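Local coordinates for SusD-like carbohydrate binding protein BF1063 (Bacteroides fragilis NCTC 9343, PDB 3I4G), which probably binds carbohydrates at the outer membrane of the bacterium, as a surface lipoprotein of the SusD family, at residues T159-S162 against Q163-L167; Q403-T406 against Q407-D411; W461-A464 against H465-S469. All coordinates share one frame; numbering follows the deposited sequence. Where two conformers were deposited one is given.

Interaction 1 (T159-S162 against Q163-L167)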
loop_
_atom_site.group_PDB
_atom_site.type_symbol
_atom_site.label_atom_id
_atom_site.label_comp_id
_atom_site.label_asym_id
_atom_site.label_seq_id
_atom_site.Cartn_x
_atom_site.Cartn_y
_atom_site.Cartn_z
ATOM N N THR A 159 9.015 -6.577 27.667
ATOM C CA THR A 159 7.598 -6.832 27.843
ATOM C C THR A 159 6.796 -6.105 26.755
ATOM O O THR A 159 7.337 -5.199 26.098
ATOM C CB THR A 159 7.117 -6.357 29.214
ATOM O OG1 THR A 159 7.430 -4.969 29.358
ATOM C CG2 THR A 159 7.803 -7.156 30.328
ATOM N N LYS A 160 5.552 -6.514 26.548
ATOM C CA LYS A 160 4.681 -5.855 25.583
ATOM C C LYS A 160 4.120 -4.539 26.127
ATOM O O LYS A 160 3.862 -4.407 27.341
ATOM C CB LYS A 160 3.492 -6.724 25.221
ATOM C CG LYS A 160 3.797 -8.043 24.566
ATOM C CD LYS A 160 2.488 -8.789 24.321
ATOM C CE LYS A 160 2.669 -10.179 23.701
ATOM N NZ LYS A 160 1.422 -10.923 23.378
ATOM N N THR A 161 3.916 -3.582 25.228
ATOM C CA THR A 161 3.222 -2.343 25.501
ATOM C C THR A 161 1.932 -2.452 24.704
ATOM O O THR A 161 1.948 -3.018 23.600
ATOM C CB THR A 161 4.060 -1.155 25.094
ATOM O OG1 THR A 161 5.163 -1.060 26.014
ATOM C CG2 THR A 161 3.254 0.164 25.145
ATOM N N SER A 162 0.816 -1.975 25.250
ATOM C CA SER A 162 -0.440 -2.062 24.542
ATOM C C SER A 162 -0.491 -1.227 23.273
ATOM O O SER A 162 0.206 -0.230 23.122
ATOM C CB SER A 162 -1.570 -1.572 25.428
ATOM O OG SER A 162 -1.472 -0.179 25.655
ATOM N N GLN A 163 -1.365 -1.636 22.369
ATOM C CA GLN A 163 -1.568 -0.883 21.146
ATOM C C GLN A 163 -1.906 0.566 21.459
ATOM O O GLN A 163 -1.367 1.480 20.842
ATOM C CB GLN A 163 -2.704 -1.474 20.304
ATOM C CG GLN A 163 -2.776 -0.833 18.912
ATOM C CD GLN A 163 -4.068 -1.111 18.191
ATOM O OE1 GLN A 163 -5.125 -1.095 18.805
ATOM N NE2 GLN A 163 -4.007 -1.363 16.883
ATOM N N ALA A 164 -2.781 0.789 22.436
ATOM C CA ALA A 164 -3.184 2.170 22.740
ATOM C C ALA A 164 -1.995 2.999 23.168
ATOM O O ALA A 164 -1.845 4.151 22.740
ATOM C CB ALA A 164 -4.295 2.198 23.808
ATOM N N ASP A 165 -1.118 2.442 23.998
ATOM C CA ASP A 165 0.065 3.161 24.462
ATOM C C ASP A 165 1.078 3.386 23.337
ATOM O O ASP A 165 1.697 4.445 23.256
ATOM C CB ASP A 165 0.693 2.417 25.642
ATOM C CG ASP A 165 -0.072 2.615 26.930
ATOM O OD1 ASP A 165 -0.920 3.541 27.012
ATOM O OD2 ASP A 165 0.207 1.850 27.885
ATOM N N ILE A 166 1.228 2.408 22.439
ATOM C CA ILE A 166 2.128 2.595 21.298
ATOM C C ILE A 166 1.602 3.715 20.387
ATOM O O ILE A 166 2.369 4.576 19.929
ATOM C CB ILE A 166 2.303 1.321 20.501
ATOM C CG1 ILE A 166 2.997 0.242 21.353
ATOM C CG2 ILE A 166 3.128 1.576 19.239
ATOM C CD1 ILE A 166 2.948 -1.127 20.765
ATOM N N LEU A 167 0.297 3.712 20.109
ATOM C CA LEU A 167 -0.257 4.739 19.244
ATOM C C LEU A 167 -0.126 6.140 19.878
ATOM O O LEU A 167 0.168 7.114 19.174
ATOM C CB LEU A 167 -1.699 4.416 18.892
ATOM C CG LEU A 167 -1.881 3.164 18.027
ATOM C CD1 LEU A 167 -3.373 2.875 17.856
ATOM C CD2 LEU A 167 -1.144 3.248 16.656
HETATM O O HOH W 1 1.045 -0.713 27.837
#
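Thr161 lays its methyl CG2 against the CB of Asp165, 3.4 Å away, the two side chains crossing at about a right angle. The same methyl also reaches 3.8 Å from CG1 of Ile166, so it rests in the angle between two successive residues of the first helical turn. It arrives there because CG2 stands opposite the backbone N (chi1 -70° for OG1), which turns the hydroxyl away toward the N side. Ile166 in turn brings its CG1 and CD1 against the Thr161-Ser162 backbone, with CD1 3.6 Å from the carbonyl oxygen of Thr161; Tyr133 and Ala137 of helix 116-139 also touch Ile166.

Ser162 supplies the polar half of the contact. Its OG sits between the backbone N and the carbonyl carbon (chi1 68°), from where it can fold back over the helix end and accept from Asp165 N at 3.1 Å. The Ser162 carbonyl takes the next amide, Ile166 N, at 2.9 Å with a nearly straight N-H···O angle of 162°. The return link from the Asp165 carboxylate is indirect: water 1 accepts from Ser162 N at 2.9 Å and donates to Asp165 OD2 at 2.7 Å. A carboxylate at this end of the helix would probably be favoured by the helix dipole. The Gln163 amide bonds to Asn142 OD1, and its side-chain NE2 to Ala137 O. The arrangement is a serine N-cap at the start of helix 163-180, with the aspartate three residues on linked back to the cap amide through water 1 instead of by the direct bond of a capping box.

Interaction 2 (Q403-T406 against Q407-D411)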
loop_
_atom_site.group_PDB
_atom_site.type_symbol
_atom_site.label_atom_id
_atom_site.label_comp_id
_atom_site.label_asym_id
_atom_site.label_seq_id
_atom_site.Cartn_x
_atom_site.Cartn_y
_atom_site.Cartn_z
ATOM N N GLN A 403 -18.657 16.159 12.164
ATOM C CA GLN A 403 -18.541 17.554 11.739
ATOM C C GLN A 403 -19.391 17.728 10.441
ATOM O O GLN A 403 -19.386 16.863 9.591
ATOM C CB GLN A 403 -17.061 17.980 11.592
ATOM C CG GLN A 403 -16.193 17.884 12.895
ATOM C CD GLN A 403 -14.766 18.489 12.769
ATOM O OE1 GLN A 403 -14.596 19.573 12.192
ATOM N NE2 GLN A 403 -13.739 17.784 13.317
ATOM N N THR A 404 -20.129 18.842 10.322
ATOM C CA THR A 404 -21.014 19.132 9.172
ATOM C C THR A 404 -20.202 19.191 7.881
ATOM O O THR A 404 -19.133 19.782 7.837
ATOM C CB THR A 404 -21.779 20.443 9.324
ATOM O OG1 THR A 404 -20.850 21.541 9.316
ATOM C CG2 THR A 404 -22.567 20.427 10.619
ATOM N N ILE A 405 -20.706 18.507 6.872
ATOM C CA ILE A 405 -20.060 18.479 5.587
ATOM C C ILE A 405 -20.821 19.414 4.657
ATOM O O ILE A 405 -22.049 19.359 4.574
ATOM C CB ILE A 405 -20.074 17.074 5.016
ATOM C CG1 ILE A 405 -19.509 16.060 6.039
ATOM C CG2 ILE A 405 -19.332 17.049 3.685
ATOM C CD1 ILE A 405 -18.100 16.349 6.489
ATOM N N THR A 406 -20.085 20.311 4.024
ATOM C CA THR A 406 -20.632 21.252 3.067
ATOM C C THR A 406 -20.175 20.899 1.664
ATOM O O THR A 406 -19.202 20.164 1.473
ATOM C CB THR A 406 -20.156 22.674 3.337
ATOM O OG1 THR A 406 -18.740 22.773 3.125
ATOM C CG2 THR A 406 -20.503 23.112 4.768
ATOM N N GLN A 407 -20.846 21.450 0.665
ATOM C CA GLN A 407 -20.401 21.237 -0.698
ATOM C C GLN A 407 -18.979 21.789 -0.874
ATOM O O GLN A 407 -18.201 21.216 -1.622
ATOM C CB GLN A 407 -21.358 21.865 -1.710
ATOM C CG GLN A 407 -21.073 21.505 -3.148
ATOM C CD GLN A 407 -21.216 20.010 -3.385
ATOM O OE1 GLN A 407 -22.217 19.419 -2.977
ATOM N NE2 GLN A 407 -20.242 19.400 -4.051
ATOM N N GLY A 408 -18.620 22.874 -0.196
ATOM C CA GLY A 408 -17.269 23.404 -0.264
ATOM C C GLY A 408 -16.238 22.392 0.206
ATOM O O GLY A 408 -15.160 22.247 -0.395
ATOM N N ILE A 409 -16.531 21.716 1.309
ATOM C CA ILE A 409 -15.625 20.668 1.822
ATOM C C ILE A 409 -15.532 19.511 0.835
ATOM O O ILE A 409 -14.449 19.001 0.580
ATOM C CB ILE A 409 -16.066 20.184 3.211
ATOM C CG1 ILE A 409 -15.814 21.281 4.230
ATOM C CG2 ILE A 409 -15.331 18.892 3.639
ATOM C CD1 ILE A 409 -16.506 21.052 5.590
ATOM N N LEU A 410 -16.661 19.098 0.266
ATOM C CA LEU A 410 -16.630 18.038 -0.737
ATOM C C LEU A 410 -15.774 18.475 -1.918
ATOM O O LEU A 410 -14.986 17.697 -2.441
ATOM C CB LEU A 410 -18.044 17.667 -1.208
ATOM C CG LEU A 410 -18.996 17.072 -0.184
ATOM C CD1 LEU A 410 -20.396 16.946 -0.759
ATOM C CD2 LEU A 410 -18.494 15.696 0.310
ATOM N N ASP A 411 -15.933 19.716 -2.362
ATOM C CA ASP A 411 -15.201 20.203 -3.524
ATOM C C ASP A 411 -13.694 20.266 -3.302
ATOM O O ASP A 411 -12.932 20.012 -4.232
ATOM C CB ASP A 411 -15.760 21.559 -3.958
ATOM C CG ASP A 411 -17.136 21.433 -4.570
ATOM O OD1 ASP A 411 -17.572 20.277 -4.881
ATOM O OD2 ASP A 411 -17.783 22.489 -4.762
#
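The flat carbonyl group of Thr406 receives Leu410 N in its own plane, at 3.0 Å from O, while CG of Leu410 lies 3.5 Å from the same oxygen. This is the first i to i+4 bond of helix 407-412, and Thr406 is its N-cap. Two further flat groups meet one turn along: the amide of Gln407 points NE2 at Asp411 OD1, 2.9 Å away, so that the acceptor lies close to the amide plane but the amide approaches from above the carboxylate, 41° out of its plane. NE2 also donates to Val428 O, and Asn415 ND2 bonds to the same Asp411 OD1, so each group has a second partner, which should limit its rotation.

Thr406 caps with its hydroxyl. OG1 stands between the backbone N and the carbonyl carbon (chi1 66°) and accepts from Ile409 N. An isoleucine stands where a capping box would have a polar side chain, and Thr406 N is buried with no partner in the model. Ile409 instead uses its aliphatic chain: CG1 lies 3.5 Å from Thr406 OG1, and CD1 reaches back to 3.7 Å from Thr404 O.

Ile405, just before the cap, and Leu410, four residues after the cap, make the apolar pairing known as a hydrophobic staple. The two side chains cross roughly at right angles; Leu395 and Leu398 of helix 387-400 touch Ile405, and Leu436 of helix 433-447 touches both members of the pair. The closest approach of the staple brings Ile405 CG2 to Leu410 CD2, 3.7 Å apart.

Interaction 3 (W461-A464 against H465-S469). With EDO (1,2-ethanediol), chain E.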
loop_
_atom_site.group_PDB
_atom_site.type_symbol
_atom_site.label_atom_id
_atom_site.label_comp_id
_atom_site.label_asym_id
_atom_site.label_seq_id
_atom_site.Cartn_x
_atom_site.Cartn_y
_atom_site.Cartn_z
ATOM N N TRP A 461 -11.079 -0.597 9.683
ATOM C CA TRP A 461 -12.517 -0.411 9.624
ATOM C C TRP A 461 -13.301 -1.553 10.253
ATOM O O TRP A 461 -14.489 -1.450 10.487
ATOM C CB TRP A 461 -12.994 -0.256 8.171
ATOM C CG TRP A 461 -12.568 1.006 7.494
ATOM C CD1 TRP A 461 -12.368 2.229 8.072
ATOM C CD2 TRP A 461 -12.392 1.192 6.080
ATOM N NE1 TRP A 461 -12.042 3.143 7.101
ATOM C CE2 TRP A 461 -12.063 2.539 5.877
ATOM C CE3 TRP A 461 -12.492 0.350 4.970
ATOM C CZ2 TRP A 461 -11.792 3.059 4.618
ATOM C CZ3 TRP A 461 -12.217 0.863 3.709
ATOM C CH2 TRP A 461 -11.882 2.206 3.551
ATOM N N GLY A 462 -12.672 -2.689 10.489
ATOM C CA GLY A 462 -13.409 -3.817 11.040
ATOM C C GLY A 462 -14.366 -4.459 10.033
ATOM O O GLY A 462 -15.392 -5.027 10.397
ATOM N N ILE A 463 -14.019 -4.354 8.749
ATOM C CA ILE A 463 -14.801 -5.012 7.692
ATOM C C ILE A 463 -14.035 -6.133 6.994
ATOM O O ILE A 463 -14.567 -6.796 6.108
ATOM C CB ILE A 463 -15.363 -4.023 6.644
ATOM C CG1 ILE A 463 -14.286 -3.467 5.731
ATOM C CG2 ILE A 463 -16.157 -2.877 7.347
ATOM C CD1 ILE A 463 -14.866 -2.608 4.577
ATOM N N ALA A 464 -12.776 -6.369 7.371
ATOM C CA ALA A 464 -12.012 -7.453 6.787
ATOM C C ALA A 464 -12.706 -8.778 6.917
ATOM O O ALA A 464 -12.671 -9.584 5.991
ATOM C CB ALA A 464 -10.616 -7.532 7.450
ATOM N N HIS A 465 -13.340 -9.041 8.053
ATOM C CA HIS A 465 -14.011 -10.333 8.231
ATOM C C HIS A 465 -15.246 -10.478 7.352
ATOM O O HIS A 465 -15.736 -11.603 7.174
ATOM C CB HIS A 465 -14.371 -10.578 9.699
ATOM C CG HIS A 465 -15.531 -9.776 10.176
ATOM N ND1 HIS A 465 -15.416 -8.456 10.590
ATOM C CD2 HIS A 465 -16.851 -10.085 10.264
ATOM C CE1 HIS A 465 -16.613 -8.007 10.932
ATOM N NE2 HIS A 465 -17.495 -8.982 10.777
ATOM N N GLU A 466 -15.766 -9.380 6.823
ATOM C CA GLU A 466 -16.844 -9.438 5.852
ATOM C C GLU A 466 -16.285 -9.666 4.458
ATOM O O GLU A 466 -16.662 -10.642 3.763
ATOM C CB GLU A 466 -17.625 -8.128 5.830
ATOM C CG GLU A 466 -18.354 -7.780 7.101
ATOM C CD GLU A 466 -19.061 -6.446 6.998
ATOM O OE1 GLU A 466 -20.137 -6.384 6.349
ATOM O OE2 GLU A 466 -18.578 -5.459 7.593
ATOM N N VAL A 467 -15.350 -8.834 4.034
ATOM C CA VAL A 467 -14.904 -8.902 2.645
ATOM C C VAL A 467 -13.938 -10.060 2.386
ATOM O O VAL A 467 -13.809 -10.489 1.225
ATOM C CB VAL A 467 -14.314 -7.565 2.146
ATOM C CG1 VAL A 467 -15.346 -6.423 2.353
ATOM C CG2 VAL A 467 -12.978 -7.237 2.787
ATOM N N LEU A 468 -13.314 -10.589 3.436
ATOM C CA LEU A 468 -12.417 -11.748 3.328
ATOM C C LEU A 468 -13.059 -13.036 3.856
ATOM O O LEU A 468 -12.358 -13.995 4.238
ATOM C CB LEU A 468 -11.089 -11.483 4.060
ATOM C CG LEU A 468 -10.379 -10.182 3.660
ATOM C CD1 LEU A 468 -9.053 -10.054 4.464
ATOM C CD2 LEU A 468 -10.127 -10.064 2.146
ATOM N N SER A 469 -14.396 -13.094 3.806
ATOM C CA SER A 469 -15.147 -14.297 4.148
ATOM C C SER A 469 -15.647 -15.021 2.907
ATOM O O SER A 469 -16.419 -15.979 2.998
ATOM C CB SER A 469 -16.360 -13.933 5.001
ATOM O OG SER A 469 -17.302 -13.141 4.256
HETATM C C1 EDO E . -15.734 -9.617 -1.943
HETATM O O1 EDO E . -15.147 -10.617 -1.092
HETATM C C2 EDO E . -17.066 -9.137 -1.383
HETATM O O2 EDO E . -16.816 -8.423 -0.185
HETATM O O HOH W 2 -17.991 -4.506 10.746
#
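Ile463 O is gripped by two amides of the following turn, and this is the tight part of the contact. Val467 N comes almost straight on to it at 3.0 Å, while Glu466 N, at 2.9 Å, bonds from well above the carbonyl plane with a bent N-H···O angle of 136°. Ala464 O then accepts from Leu468 N, and the leucine side chain folds over that oxygen, with CB 3.1 Å from it; CD1 faces the Ala464 methyl. Ile458 and Phe505 touch the alanine.

Just before this turn, Gly462, at positive phi, closes helix 454-461 in a Schellman motif, and the short helix 464-467 follows almost at once.

The looser, watered side is at Gly462 O, which takes a bond from water 2 at 2.7 Å and lies at the edge of the His465 ring, 3.3 Å from CE1. Glu466 lays CG over one face of that ring, offset toward its rim, and its OE2 is held by the same water only weakly. The ring is anchored from outside, ND1 pairing with Tyr511 OH. Beyond Val467, a 1,2-ethanediol, probably from the crystallisation liquor, donates O1 to Val467 O at 2.7 Å.

The three contacts are separate local turns in series along the chain, and none touches another. Interactions 1 and 2 are the farthest apart, with centres about 35 Å from each other; interaction 3 lies about 24 Å from interaction 1 and 29 Å from interaction 2, centre to centre. Interactions 1 and 2 both begin helices through hydroxyl N-caps, although only interaction 1 has an acidic residue linked back through water. Interaction 3 instead joins the end of one helix to the start of another. Helix 433-447 lies against both interactions 2 and 3, touching Ile405 and Leu410 through Leu436 and Ile463 through Arg441. No carbohydrate is bound at any of them.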